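Local atomic coordinates of PHB depolymerase (Penicillium funiculosum, PDB entry 2D81), a protein that hydrolyses the polyester poly(3-hydroxybutyrate), probably by the serine-esterase chemistry of its circularly permuted alpha/beta-hydrolase fold. Residues L3-V8 and V310-S315. Numbering follows the deposited sequence.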
loop_
_atom_site.group_PDB
_atom_site.type_symbol
_atom_site.label_atom_id
_atom_site.label_comp_id
_atom_site.label_asym_id
_atom_site.label_seq_id
_atom_site.Cartn_x
_atom_site.Cartn_y
_atom_site.Cartn_z
ATOM N N LEU A 3 -6.176 -6.057 18.447
ATOM C CA LEU A 3 -5.600 -4.820 17.927
ATOM C C LEU A 3 -5.960 -3.664 18.863
ATOM O O LEU A 3 -7.138 -3.384 19.087
ATOM C CB LEU A 3 -6.149 -4.548 16.523
ATOM C CG LEU A 3 -5.691 -3.289 15.785
ATOM C CD1 LEU A 3 -4.184 -3.337 15.554
ATOM C CD2 LEU A 3 -6.426 -3.197 14.452
ATOM N N PRO A 4 -4.947 -2.979 19.420
ATOM C CA PRO A 4 -5.173 -1.854 20.335
ATOM C C PRO A 4 -5.707 -0.587 19.674
ATOM O O PRO A 4 -5.512 -0.359 18.476
ATOM C CB PRO A 4 -3.791 -1.622 20.954
ATOM C CG PRO A 4 -3.107 -2.949 20.808
ATOM C CD PRO A 4 -3.525 -3.355 19.420
ATOM N N ALA A 5 -6.380 0.233 20.473
ATOM C CA ALA A 5 -6.680 1.608 20.102
ATOM C C ALA A 5 -5.531 2.488 20.578
ATOM O O ALA A 5 -5.041 2.331 21.701
ATOM C CB ALA A 5 -7.987 2.056 20.753
ATOM N N PHE A 6 -5.096 3.405 19.721
ATOM C CA PHE A 6 -4.020 4.325 20.069
ATOM C C PHE A 6 -4.465 5.776 19.931
ATOM O O PHE A 6 -5.516 6.061 19.358
ATOM C CB PHE A 6 -2.798 4.075 19.182
ATOM C CG PHE A 6 -2.101 2.776 19.461
ATOM C CD1 PHE A 6 -2.489 1.608 18.814
ATOM C CD2 PHE A 6 -1.068 2.719 20.387
ATOM C CE1 PHE A 6 -1.852 0.398 19.087
ATOM C CE2 PHE A 6 -0.425 1.515 20.668
ATOM C CZ PHE A 6 -0.818 0.354 20.017
ATOM N N ASN A 7 -3.663 6.693 20.465
ATOM C CA ASN A 7 -3.968 8.107 20.340
ATOM C C ASN A 7 -3.465 8.587 18.989
ATOM O O ASN A 7 -2.407 9.214 18.883
ATOM C CB ASN A 7 -3.310 8.910 21.465
ATOM C CG ASN A 7 -3.749 10.362 21.470
ATOM O OD1 ASN A 7 -4.622 10.757 20.696
ATOM N ND2 ASN A 7 -3.154 11.161 22.348
ATOM N N VAL A 8 -4.232 8.267 17.954
ATOM C CA VAL A 8 -3.888 8.639 16.588
ATOM C C VAL A 8 -4.973 9.543 16.026
ATOM O O VAL A 8 -6.158 9.219 16.094
ATOM C CB VAL A 8 -3.763 7.389 15.692
ATOM C CG1 VAL A 8 -3.540 7.806 14.244
ATOM C CG2 VAL A 8 -2.611 6.515 16.175
ATOM N N VAL A 310 -7.780 0.167 10.683
ATOM C CA VAL A 310 -7.473 1.582 10.830
ATOM C C VAL A 310 -8.435 2.248 11.807
ATOM O O VAL A 310 -8.017 3.007 12.684
ATOM C CB VAL A 310 -7.550 2.307 9.471
ATOM C CG1 VAL A 310 -7.494 3.811 9.675
ATOM C CG2 VAL A 310 -6.404 1.850 8.584
ATOM N N LYS A 311 -9.724 1.966 11.651
ATOM C CA LYS A 311 -10.745 2.581 12.493
ATOM C C LYS A 311 -10.494 2.260 13.963
ATOM O O LYS A 311 -10.698 3.106 14.836
ATOM C CB LYS A 311 -12.134 2.075 12.098
ATOM C CG LYS A 311 -12.545 2.366 10.661
ATOM C CD LYS A 311 -13.116 3.762 10.492
ATOM C CE LYS A 311 -13.685 3.940 9.092
ATOM N NZ LYS A 311 -14.377 5.245 8.909
ATOM N N GLN A 312 -10.055 1.034 14.231
ATOM C CA GLN A 312 -9.770 0.608 15.597
ATOM C C GLN A 312 -8.591 1.390 16.169
ATOM O O GLN A 312 -8.656 1.901 17.288
ATOM C CB GLN A 312 -9.472 -0.892 15.627
ATOM C CG GLN A 312 -8.961 -1.432 16.968
ATOM C CD GLN A 312 -9.894 -1.142 18.132
ATOM O OE1 GLN A 312 -11.068 -0.822 17.943
ATOM N NE2 GLN A 312 -9.373 -1.266 19.348
ATOM N N ILE A 313 -7.518 1.492 15.393
ATOM C CA ILE A 313 -6.322 2.185 15.851
ATOM C C ILE A 313 -6.584 3.659 16.158
ATOM O O ILE A 313 -6.075 4.186 17.145
ATOM C CB ILE A 313 -5.190 2.073 14.811
ATOM C CG1 ILE A 313 -4.703 0.620 14.744
ATOM C CG2 ILE A 313 -4.044 3.016 15.169
ATOM C CD1 ILE A 313 -3.766 0.323 13.590
ATOM N N VAL A 314 -7.373 4.329 15.323
ATOM C CA VAL A 314 -7.599 5.759 15.521
ATOM C C VAL A 314 -8.700 6.035 16.540
ATOM O O VAL A 314 -8.931 7.185 16.915
ATOM C CB VAL A 314 -7.964 6.471 14.195
ATOM C CG1 VAL A 314 -6.888 6.210 13.157
ATOM C CG2 VAL A 314 -9.322 5.999 13.701
ATOM N N SER A 315 -9.374 4.981 16.990
ATOM C CA SER A 315 -10.490 5.140 17.923
ATOM C C SER A 315 -10.012 5.583 19.302
ATOM O O SER A 315 -10.820 5.909 20.173
ATOM C CB SER A 315 -11.270 3.828 18.056
ATOM O OG SER A 315 -10.534 2.866 18.793
#
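Gln312 and Ile313, near the C-terminal end of helix 301-314, meet Leu3, Ala5, Phe6 and Val8 near the N-terminus, bringing the two ends of this circularly permuted alpha/beta-hydrolase chain together. Gln312 CB lies against Leu3 CD2, and its CG, anti to the backbone N (chi1 172°), packs 3.9 Å from Leu3 CG as the two side chains slide past each other in opposite directions. A bend at chi2 turns CD toward Leu3 O, 3.7 Å from Gln312 CD, and Gln312 NE2 donates to that oxygen at 3.1 Å. That bond is bent, 137° at the hydrogen, and the acceptor sits out of the amide plane.

Ile313 makes much of the apolar contact. Its CG1 meets Leu3 CD1 at 4.1 Å, the two side chains crossing at about a right angle, while CG2 lies 3.9 Å from Val8 CG2 and also touches the Phe6 ring obliquely. Leu223 and Leu259, on strands 221-227 and 256-260, join Ile313 from the central sheet. Alongside, Val8 CG1 packs on Val314 CG1.

The backbones are tied by a straighter bond, Phe6 N to Ile313 O, at 2.9 Å with 160° at the hydrogen. Farther along, Asn7 OD1 accepts from Gln318 N, a further tie between the chain ends, while Asn7 ND2 bonds Gly217 O. At the exposed edge, Gln312 O accepts from both the N and the OG of Ser315, and that OG lies 3.3 Å from Ala5 CB.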